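Local coordinates for protein homoserine dehydrogenase (Thermoplasma acidophilum, PDB 3ING) that probably catalyses the NADPH-dependent step that yields homoserine from aspartate semialdehyde, on the shared route to threonine and methionine, at residues I22-A25 with S26-R30; A122-W125 with H126-M129; I179-A183 with N184-L188; S244-A247 with N248-L251. All coordinates share one frame; numbering follows the deposited sequence.

Overall arrangement
The four contacts are local and follow one another along the chain. Contacts 1 and 2 lie in the NAD binding domain, on helices 14-29 and 119-135 of its Rossmann-type fold. Their centres are about 33 Å apart and they do not touch. Contacts 3 and 4 belong to the second family region. Contact 3 ends helix 173-183, and contact 4 leads into strand 249-258 of the antiparallel sheet. These two are neighbours, with centres about 9 Å apart: I179 packs on D249, and A183 on Y245. Helix end and strand start are thus joined in one corner of this region, away from the bound NADPH.

Contact 1: residues I22-A25 with S26-R30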
loop_
_atom_site.group_PDB
_atom_site.type_symbol
_atom_site.label_atom_id
_atom_site.label_comp_id
_atom_site.label_asym_id
_atom_site.label_seq_id
_atom_site.Cartn_x
_atom_site.Cartn_y
_atom_site.Cartn_z
ATOM N N ILE A 22 8.680 -11.898 15.377
ATOM C CA ILE A 22 9.037 -10.810 14.455
ATOM C C ILE A 22 9.765 -9.695 15.174
ATOM O O ILE A 22 10.782 -9.216 14.693
ATOM C CB ILE A 22 7.799 -10.291 13.675
ATOM C CG1 ILE A 22 7.335 -11.398 12.715
ATOM C CG2 ILE A 22 8.120 -9.003 12.864
ATOM C CD1 ILE A 22 6.039 -11.153 11.977
ATOM N N ILE A 23 9.296 -9.329 16.359
ATOM C CA ILE A 23 9.957 -8.303 17.157
ATOM C C ILE A 23 11.366 -8.739 17.522
ATOM O O ILE A 23 12.327 -7.967 17.418
ATOM C CB ILE A 23 9.149 -7.948 18.455
ATOM C CG1 ILE A 23 7.844 -7.249 18.074
ATOM C CG2 ILE A 23 10.066 -7.119 19.460
ATOM C CD1 ILE A 23 6.837 -7.007 19.222
ATOM N N ASP A 24 11.516 -9.996 17.899
ATOM C CA ASP A 24 12.812 -10.488 18.307
ATOM C C ASP A 24 13.807 -10.481 17.113
ATOM O O ASP A 24 14.972 -10.058 17.245
ATOM C CB ASP A 24 12.690 -11.877 18.886
ATOM C CG ASP A 24 13.938 -12.291 19.625
ATOM O OD1 ASP A 24 14.513 -11.441 20.337
ATOM O OD2 ASP A 24 14.327 -13.462 19.499
ATOM N N ALA A 25 13.330 -10.883 15.947
ATOM C CA ALA A 25 14.166 -10.914 14.743
ATOM C C ALA A 25 14.516 -9.493 14.374
ATOM O O ALA A 25 15.638 -9.200 14.008
ATOM C CB ALA A 25 13.436 -11.627 13.598
ATOM N N SER A 26 13.551 -8.605 14.532
ATOM C CA SER A 26 13.741 -7.200 14.199
ATOM C C SER A 26 14.774 -6.535 15.061
ATOM O O SER A 26 15.636 -5.811 14.573
ATOM C CB SER A 26 12.438 -6.443 14.358
ATOM O OG SER A 26 12.687 -5.049 14.252
ATOM N N ASN A 27 14.655 -6.753 16.363
ATOM C CA ASN A 27 15.596 -6.199 17.302
ATOM C C ASN A 27 17.012 -6.680 16.989
ATOM O O ASN A 27 17.961 -5.941 17.188
ATOM C CB ASN A 27 15.207 -6.565 18.750
ATOM C CG ASN A 27 13.957 -5.812 19.242
ATOM O OD1 ASN A 27 13.509 -4.827 18.632
ATOM N ND2 ASN A 27 13.392 -6.286 20.351
ATOM N N ARG A 28 17.149 -7.918 16.517
ATOM C CA ARG A 28 18.471 -8.487 16.239
ATOM C C ARG A 28 19.167 -7.889 15.001
ATOM O O ARG A 28 20.371 -7.984 14.877
ATOM C CB ARG A 28 18.371 -10.003 16.123
ATOM C CG ARG A 28 18.091 -10.658 17.439
ATOM C CD ARG A 28 17.810 -12.147 17.281
ATOM N NE ARG A 28 17.227 -12.691 18.507
ATOM C CZ ARG A 28 17.915 -13.054 19.586
ATOM N NH1 ARG A 28 19.240 -12.965 19.611
ATOM N NH2 ARG A 28 17.275 -13.523 20.653
ATOM N N ARG A 29 18.410 -7.274 14.104
ATOM C CA ARG A 29 18.971 -6.581 12.947
ATOM C C ARG A 29 19.493 -5.235 13.369
ATOM O O ARG A 29 20.561 -4.819 12.928
ATOM C CB ARG A 29 17.906 -6.338 11.894
ATOM C CG ARG A 29 17.434 -7.571 11.188
ATOM C CD ARG A 29 16.093 -7.303 10.544
ATOM N NE ARG A 29 16.091 -6.097 9.707
ATOM C CZ ARG A 29 14.999 -5.556 9.163
ATOM N NH1 ARG A 29 13.800 -6.097 9.358
ATOM N NH2 ARG A 29 15.102 -4.461 8.416
ATOM N N ARG A 30 18.691 -4.544 14.183
ATOM C CA ARG A 30 19.041 -3.253 14.832
ATOM C C ARG A 30 19.659 -2.181 13.929
ATOM O O ARG A 30 19.506 -0.989 14.199
ATOM C CB ARG A 30 19.920 -3.473 16.102
ATOM C CG ARG A 30 21.210 -4.306 15.972
ATOM C CD ARG A 30 22.323 -3.537 15.266
HETATM O O HOH W 1 14.538 -8.813 21.313
#
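I22 to S26 and I23 to N27 are linked by regular i to i+4 helical bonds. S26 N lies 2.8 Å from I22 O, and N27 N lies 2.8 Å from I23 O. R28 N bonds to D24 O at 3.1 Å. The next bond, R29 N to A25 O, is weak at 3.4 Å.

The main side-chain contact is the salt bridge between D24 and R28, one turn apart. D24 has its CG anti to the backbone N (chi1 -166°), which carries the carboxylate along the helix toward R28. The arginine chain is extended from CG to NE. It presents its NE edge, and both NE and NH2 lie 3.2 Å from D24 OD2. The carboxylate and guanidinium planes stand nearly perpendicular, 86° apart. NH2 meets the syn lone pair of OD2, whereas NE comes from above the carboxylate plane. The other oxygen, D24 OD1, takes a water that also accepts from N27 ND2. N27 lies alongside I23, with ND2 3.5 Å from I23 CG2, and its ND2 also bonds to I35 O. Both D24 and R28 touch S55 of helix 54-64. I22 and I23 pack on V314 of helix 306-321. This i to i+4 salt bridge lies on the last turns of the helix that follows the GxGxxG loop of a Rossmann-type nucleotide-binding fold.

Contact 2: residues A122-W125 with H126-M129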
loop_
_atom_site.group_PDB
_atom_site.type_symbol
_atom_site.label_atom_id
_atom_site.label_comp_id
_atom_site.label_asym_id
_atom_site.label_seq_id
_atom_site.Cartn_x
_atom_site.Cartn_y
_atom_site.Cartn_z
ATOM N N ALA A 122 -15.843 -3.879 15.978
ATOM C CA ALA A 122 -17.082 -4.255 15.275
ATOM C C ALA A 122 -18.367 -3.982 16.089
ATOM O O ALA A 122 -19.431 -3.771 15.518
ATOM C CB ALA A 122 -17.020 -5.734 14.821
ATOM N N ASN A 123 -18.229 -3.948 17.410
ATOM C CA ASN A 123 -19.335 -3.783 18.328
ATOM C C ASN A 123 -19.392 -2.437 19.031
ATOM O O ASN A 123 -20.479 -1.945 19.352
ATOM C CB ASN A 123 -19.244 -4.889 19.395
ATOM C CG ASN A 123 -19.572 -6.268 18.840
ATOM O OD1 ASN A 123 -20.708 -6.523 18.486
ATOM N ND2 ASN A 123 -18.598 -7.163 18.813
ATOM N N LYS A 124 -18.230 -1.847 19.286
ATOM C CA LYS A 124 -18.100 -0.689 20.156
ATOM C C LYS A 124 -17.241 0.436 19.535
ATOM O O LYS A 124 -16.521 1.151 20.238
ATOM C CB LYS A 124 -17.486 -1.133 21.494
ATOM C CG LYS A 124 -18.270 -2.220 22.270
ATOM C CD LYS A 124 -18.843 -1.783 23.583
ATOM C CE LYS A 124 -19.402 -0.382 23.564
ATOM N NZ LYS A 124 -20.572 -0.199 24.432
ATOM N N TRP A 125 -17.383 0.630 18.235
ATOM C CA TRP A 125 -16.601 1.631 17.498
ATOM C C TRP A 125 -16.762 2.990 18.137
ATOM O O TRP A 125 -15.790 3.687 18.392
ATOM C CB TRP A 125 -17.096 1.711 16.055
ATOM C CG TRP A 125 -16.348 2.658 15.210
ATOM C CD1 TRP A 125 -16.524 4.014 15.126
ATOM C CD2 TRP A 125 -15.265 2.335 14.330
ATOM N NE1 TRP A 125 -15.626 4.537 14.236
ATOM C CE2 TRP A 125 -14.845 3.528 13.735
ATOM C CE3 TRP A 125 -14.610 1.141 13.994
ATOM C CZ2 TRP A 125 -13.787 3.580 12.834
ATOM C CZ3 TRP A 125 -13.562 1.187 13.088
ATOM C CH2 TRP A 125 -13.164 2.407 12.518
ATOM N N HIS A 126 -18.002 3.362 18.405
ATOM C CA HIS A 126 -18.294 4.685 18.952
ATOM C C HIS A 126 -17.590 4.936 20.284
ATOM O O HIS A 126 -16.908 5.942 20.449
ATOM C CB HIS A 126 -19.806 4.912 19.106
ATOM C CG HIS A 126 -20.135 6.169 19.855
ATOM N ND1 HIS A 126 -20.227 7.401 19.234
ATOM C CD2 HIS A 126 -20.329 6.395 21.176
ATOM C CE1 HIS A 126 -20.481 8.330 20.144
ATOM N NE2 HIS A 126 -20.517 7.752 21.336
ATOM N N ASP A 127 -17.767 4.020 21.237
ATOM C CA ASP A 127 -17.187 4.196 22.547
ATOM C C ASP A 127 -15.684 4.105 22.499
ATOM O O ASP A 127 -14.995 4.857 23.168
ATOM C CB ASP A 127 -17.737 3.160 23.523
ATOM C CG ASP A 127 -19.210 3.377 23.812
ATOM O OD1 ASP A 127 -19.569 4.550 23.975
ATOM O OD2 ASP A 127 -19.977 2.389 23.847
ATOM N N ILE A 128 -15.161 3.195 21.692
ATOM C CA ILE A 128 -13.717 3.125 21.542
ATOM C C ILE A 128 -13.151 4.415 20.954
ATOM O O ILE A 128 -12.142 4.921 21.447
ATOM C CB ILE A 128 -13.286 1.936 20.675
ATOM C CG1 ILE A 128 -13.575 0.631 21.421
ATOM C CG2 ILE A 128 -11.788 2.092 20.266
ATOM C CD1 ILE A 128 -13.454 -0.627 20.550
HETATM N N MSE A 129 -13.776 4.979 19.915
HETATM C CA MSE A 129 -13.186 6.220 19.309
HETATM C C MSE A 129 -13.346 7.420 20.197
HETATM O O MSE A 129 -12.493 8.317 20.211
HETATM C CB MSE A 129 -13.774 6.478 17.941
HETATM C CG MSE A 129 -13.514 5.315 17.010
HETATM SE SE MSE A 129 -11.572 4.883 16.818
HETATM C CE MSE A 129 -11.732 3.396 15.651
#
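M129 reaches back one helical turn to lie over the indole of W125. Its CB sits 3.5 Å from W125 O. The backbone N of M129 donates to the same oxygen, at 2.8 Å. M129 CG comes next, 3.1 Å from W125 O and also near NE1. The selenium of this selenomethionine then stands obliquely over the five-membered ring, 5.0 Å from its centroid, in a Met-aromatic contact. A bend at chi2 (-57°) folds the chain over the indole. CE ends above the six-membered ring, 3.5 Å from its centroid and only 12° off the normal. This is a CH-pi contact, and the nearest ring atom is CZ2.

Helix 119-135 is the crossover helix of a beta-alpha-beta unit between strands 112-115 and 139-140 of the Rossmann-type domain. W125 also touches N223 of helix 212-226 and the loop residue E229. With an alanine at W125, the M129 methyl would probably lose its aromatic face, and a gap is likely to open toward N223.

On another side of the helix, K124 NZ approaches D127 OD2 in a doubtful salt bridge. I128 N donates to K124 O at 2.9 Å, and the I128 side chain packs on Y100 and Y103 of helix 97-108.

Contact 3: residues I179-A183 with N184-L188; sequences IRNMA and NGRSL. With EDO (1,2-ethanediol), chain F.
N181 and R186 meet in a helix C-cap, where helix 173-183 gives way to the loop before helix 188-198. The backbone forms a Schellman motif. R186 N donates to N181 O at 3.2 Å, and G185 N donates to M182 O at 2.8 Å. G185 is the C-prime residue. Its positive phi (84°) would press a side chain against the preceding carbonyl oxygen, which calls for glycine.

The side chains of N181 and R186 run side by side over this turn. R186 CD lies 3.6 Å from N181 OD1, and a bend at chi3 (65°) turns the guanidinium so that NH1 comes to the amide. NH1 donates to N181 OD1 at 3.3 Å. OD1 lies in the guanidinium plane, but NH1 stands above the amide carbonyl plane and is on no lone pair. R186 NH1 also makes a salt bridge to D194 of helix 188-198. N181 ND2 is taken by Y177 O. A water joins N181 OD1 to N184 ND2, and a second joins M182 O to R186 O. The M182 side chain passes on the other side of the turn, its CG 3.4 Å from R186 O. Its selenium lies 4.2 Å from L188 CD1.

A leucine in place of R186 would probably leave D194 without its charged mate and N181 OD1 without this donor. The guanidinium therefore ties two successive helices together: one NH1 serves an amide oxygen at the end of the first and a carboxylate on the second. The positive charge at a helix C-terminus is also likely to be favourable to the helix dipole.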
loop_
_atom_site.group_PDB
_atom_site.type_symbol
_atom_site.label_atom_id
_atom_site.label_comp_id
_atom_site.label_asym_id
_atom_site.label_seq_id
_atom_site.Cartn_x
_atom_site.Cartn_y
_atom_site.Cartn_z
ATOM N N ILE A 179 -15.527 -23.038 1.722
ATOM C CA ILE A 179 -16.353 -23.056 0.505
ATOM C C ILE A 179 -15.561 -23.627 -0.670
ATOM O O ILE A 179 -16.024 -24.507 -1.379
ATOM C CB ILE A 179 -16.843 -21.597 0.180
ATOM C CG1 ILE A 179 -17.883 -21.137 1.210
ATOM C CG2 ILE A 179 -17.429 -21.499 -1.216
ATOM C CD1 ILE A 179 -18.214 -19.646 1.110
ATOM N N ARG A 180 -14.340 -23.139 -0.872
ATOM C CA ARG A 180 -13.553 -23.611 -2.024
ATOM C C ARG A 180 -13.204 -25.100 -1.965
ATOM O O ARG A 180 -13.229 -25.807 -2.978
ATOM C CB ARG A 180 -12.299 -22.768 -2.170
ATOM C CG ARG A 180 -12.642 -21.338 -2.525
ATOM C CD ARG A 180 -11.423 -20.491 -2.705
ATOM N NE ARG A 180 -10.636 -20.904 -3.857
ATOM C CZ ARG A 180 -9.607 -20.225 -4.358
ATOM N NH1 ARG A 180 -9.220 -19.084 -3.828
ATOM N NH2 ARG A 180 -8.980 -20.692 -5.413
ATOM N N ASN A 181 -12.847 -25.560 -0.777
ATOM C CA ASN A 181 -12.478 -26.933 -0.579
ATOM C C ASN A 181 -13.691 -27.859 -0.597
ATOM O O ASN A 181 -13.624 -28.970 -1.093
ATOM C CB ASN A 181 -11.679 -27.072 0.715
ATOM C CG ASN A 181 -10.246 -26.706 0.526
ATOM O OD1 ASN A 181 -9.447 -27.556 0.163
ATOM N ND2 ASN A 181 -9.925 -25.420 0.639
HETATM N N MSE A 182 -14.792 -27.430 -0.007
HETATM C CA MSE A 182 -16.006 -28.223 -0.110
HETATM C C MSE A 182 -16.503 -28.298 -1.570
HETATM O O MSE A 182 -17.082 -29.316 -1.979
HETATM C CB MSE A 182 -17.073 -27.694 0.848
HETATM C CG MSE A 182 -16.680 -28.030 2.293
HETATM SE SE MSE A 182 -18.121 -27.790 3.498
HETATM C CE MSE A 182 -19.084 -29.294 2.970
ATOM N N ALA A 183 -16.271 -27.246 -2.360
ATOM C CA ALA A 183 -16.612 -27.297 -3.783
ATOM C C ALA A 183 -15.829 -28.446 -4.426
ATOM O O ALA A 183 -16.326 -29.055 -5.341
ATOM C CB ALA A 183 -16.323 -25.968 -4.499
ATOM N N ASN A 184 -14.625 -28.746 -3.924
ATOM C CA ASN A 184 -13.824 -29.870 -4.427
ATOM C C ASN A 184 -14.208 -31.200 -3.793
ATOM O O ASN A 184 -13.522 -32.202 -3.976
ATOM C CB ASN A 184 -12.330 -29.620 -4.194
ATOM C CG ASN A 184 -11.789 -28.461 -5.023
ATOM O OD1 ASN A 184 -12.386 -28.079 -6.025
ATOM N ND2 ASN A 184 -10.658 -27.892 -4.603
ATOM N N GLY A 185 -15.299 -31.215 -3.044
ATOM C CA GLY A 185 -15.794 -32.429 -2.431
ATOM C C GLY A 185 -15.184 -32.866 -1.103
ATOM O O GLY A 185 -15.365 -34.003 -0.702
ATOM N N ARG A 186 -14.499 -31.979 -0.391
ATOM C CA ARG A 186 -13.936 -32.353 0.896
ATOM C C ARG A 186 -14.976 -32.166 2.014
ATOM O O ARG A 186 -15.859 -31.309 1.933
ATOM C CB ARG A 186 -12.680 -31.540 1.160
ATOM C CG ARG A 186 -11.633 -31.662 0.017
ATOM C CD ARG A 186 -10.329 -31.039 0.401
ATOM N NE ARG A 186 -9.680 -31.730 1.513
ATOM C CZ ARG A 186 -8.902 -31.129 2.423
ATOM N NH1 ARG A 186 -8.668 -29.805 2.399
ATOM N NH2 ARG A 186 -8.355 -31.854 3.383
ATOM N N SER A 187 -14.862 -32.972 3.063
ATOM C CA SER A 187 -15.730 -32.852 4.221
ATOM C C SER A 187 -15.359 -31.612 5.014
ATOM O O SER A 187 -14.226 -31.115 4.952
ATOM C CB SER A 187 -15.599 -34.093 5.138
ATOM O OG SER A 187 -14.292 -34.113 5.744
ATOM N N LEU A 188 -16.327 -31.108 5.764
ATOM C CA LEU A 188 -16.100 -29.969 6.610
ATOM C C LEU A 188 -14.986 -30.252 7.613
ATOM O O LEU A 188 -14.105 -29.419 7.818
ATOM C CB LEU A 188 -17.392 -29.559 7.333
ATOM C CG LEU A 188 -17.348 -28.303 8.207
ATOM C CD1 LEU A 188 -16.806 -27.100 7.459
ATOM C CD2 LEU A 188 -18.719 -27.953 8.847
HETATM C C1 EDO F . -9.504 -17.728 -0.325
HETATM O O1 EDO F . -8.616 -17.950 -1.431
HETATM C C2 EDO F . -9.340 -18.801 0.755
HETATM O O2 EDO F . -8.424 -18.347 1.764
HETATM O O HOH W 2 -9.442 -28.731 -2.304
HETATM O O HOH W 3 -17.891 -31.359 0.150
#

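Contact 4: residues S244-A247 with N248-L251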
loop_
_atom_site.group_PDB
_atom_site.type_symbol
_atom_site.label_atom_id
_atom_site.label_comp_id
_atom_site.label_asym_id
_atom_site.label_seq_id
_atom_site.Cartn_x
_atom_site.Cartn_y
_atom_site.Cartn_z
ATOM N N SER A 244 -24.540 -27.182 -2.606
ATOM C CA SER A 244 -23.389 -27.690 -3.299
ATOM C C SER A 244 -22.704 -26.458 -3.878
ATOM O O SER A 244 -23.291 -25.772 -4.724
ATOM C CB SER A 244 -23.801 -28.641 -4.403
ATOM O OG SER A 244 -22.659 -29.030 -5.152
ATOM N N TYR A 245 -21.481 -26.165 -3.440
ATOM C CA TYR A 245 -20.804 -24.960 -3.932
ATOM C C TYR A 245 -20.154 -25.138 -5.305
ATOM O O TYR A 245 -19.695 -26.215 -5.639
ATOM C CB TYR A 245 -19.772 -24.471 -2.898
ATOM C CG TYR A 245 -20.435 -23.943 -1.650
ATOM C CD1 TYR A 245 -21.061 -22.720 -1.663
ATOM C CD2 TYR A 245 -20.473 -24.679 -0.488
ATOM C CE1 TYR A 245 -21.677 -22.225 -0.553
ATOM C CE2 TYR A 245 -21.105 -24.199 0.641
ATOM C CZ TYR A 245 -21.705 -22.965 0.603
ATOM O OH TYR A 245 -22.363 -22.456 1.733
ATOM N N ASN A 246 -20.137 -24.062 -6.083
ATOM C CA ASN A 246 -19.451 -24.010 -7.350
ATOM C C ASN A 246 -17.987 -23.611 -7.191
ATOM O O ASN A 246 -17.616 -22.966 -6.212
ATOM C CB ASN A 246 -20.098 -22.974 -8.266
ATOM C CG ASN A 246 -21.612 -23.100 -8.331
ATOM O OD1 ASN A 246 -22.337 -22.123 -8.080
ATOM N ND2 ASN A 246 -22.100 -24.300 -8.656
ATOM N N ALA A 247 -17.170 -23.967 -8.186
ATOM C CA ALA A 247 -15.733 -23.682 -8.173
ATOM C C ALA A 247 -15.447 -22.182 -8.121
ATOM O O ALA A 247 -14.411 -21.761 -7.619
ATOM C CB ALA A 247 -15.065 -24.298 -9.407
ATOM N N ASN A 248 -16.375 -21.374 -8.633
ATOM C CA ASN A 248 -16.207 -19.926 -8.637
ATOM C C ASN A 248 -16.955 -19.160 -7.520
ATOM O O ASN A 248 -16.993 -17.936 -7.522
ATOM C CB ASN A 248 -16.541 -19.355 -10.026
ATOM C CG ASN A 248 -17.983 -19.549 -10.423
ATOM O OD1 ASN A 248 -18.630 -20.514 -10.002
ATOM N ND2 ASN A 248 -18.501 -18.637 -11.269
ATOM N N ASP A 249 -17.448 -19.879 -6.514
ATOM C CA ASP A 249 -18.110 -19.249 -5.379
ATOM C C ASP A 249 -17.075 -18.791 -4.345
ATOM O O ASP A 249 -16.161 -19.554 -3.969
ATOM C CB ASP A 249 -19.077 -20.212 -4.659
ATOM C CG ASP A 249 -20.313 -20.551 -5.478
ATOM O OD1 ASP A 249 -20.689 -19.795 -6.390
ATOM O OD2 ASP A 249 -20.908 -21.600 -5.184
ATOM N N ARG A 250 -17.267 -17.561 -3.895
ATOM C CA ARG A 250 -16.468 -16.925 -2.870
ATOM C C ARG A 250 -17.381 -16.103 -1.960
ATOM O O ARG A 250 -18.438 -15.584 -2.397
ATOM C CB ARG A 250 -15.442 -16.002 -3.486
ATOM C CG ARG A 250 -14.500 -16.620 -4.505
ATOM C CD ARG A 250 -13.451 -17.513 -3.874
ATOM N NE ARG A 250 -12.502 -17.907 -4.913
ATOM C CZ ARG A 250 -12.692 -18.908 -5.753
ATOM N NH1 ARG A 250 -13.788 -19.655 -5.701
ATOM N NH2 ARG A 250 -11.766 -19.200 -6.629
ATOM N N LEU A 251 -16.971 -15.985 -0.697
ATOM C CA LEU A 251 -17.643 -15.117 0.262
ATOM C C LEU A 251 -16.967 -13.746 0.133
ATOM O O LEU A 251 -15.845 -13.510 0.601
ATOM C CB LEU A 251 -17.562 -15.694 1.683
ATOM C CG LEU A 251 -18.379 -15.025 2.807
ATOM C CD1 LEU A 251 -17.780 -13.715 3.289
ATOM C CD2 LEU A 251 -19.867 -14.842 2.390
HETATM O O HOH W 4 -15.604 -22.257 -4.575
HETATM O O HOH W 5 -11.497 -21.436 -8.801
#
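D249 folds back on N246 across a type I beta turn that spans N246 to D249 and leads into strand 249-258. The turn bond runs from D249 N to N246 O at 3.1 Å, with the donor above the carbonyl plane. A second bond closes the loop in the other direction. N246 N donates to D249 OD2 at 2.7 Å and meets it from above the carboxylate plane. D249 has its CG anti to the carbonyl carbon (chi1 -70°), and this turns the carboxylate back over the start of the turn.

The carboxylate and the Y245 ring cross at about a right angle, their planes 85° apart. OD2 lies at the ring edge, 3.7 Å from Y245 CD1. The other oxygen of D249 bonds to S270 OG on strand 261-270. The acid is buried, and bonds to both oxygens hold it in place. The Y245 ring packs on I268 of that strand and on I179 of helix 173-183, while its hydroxyl bonds to D241 N.

R250 points its side chain away at first, then bends at chi2 (-74°) so that its guanidinium returns to the turn. NH1 donates to two carbonyls, A247 O and D249 O, each lying in the guanidinium plane. N248 ND2 bonds to L271 O, which ties the turn to the residue just past strand 261-270. A water bridges R250 NH2 and A247 O. The straightest bond here is the one from R250 NH1 to A247 O, 2.9 Å long with an angle of 172° at the hydrogen.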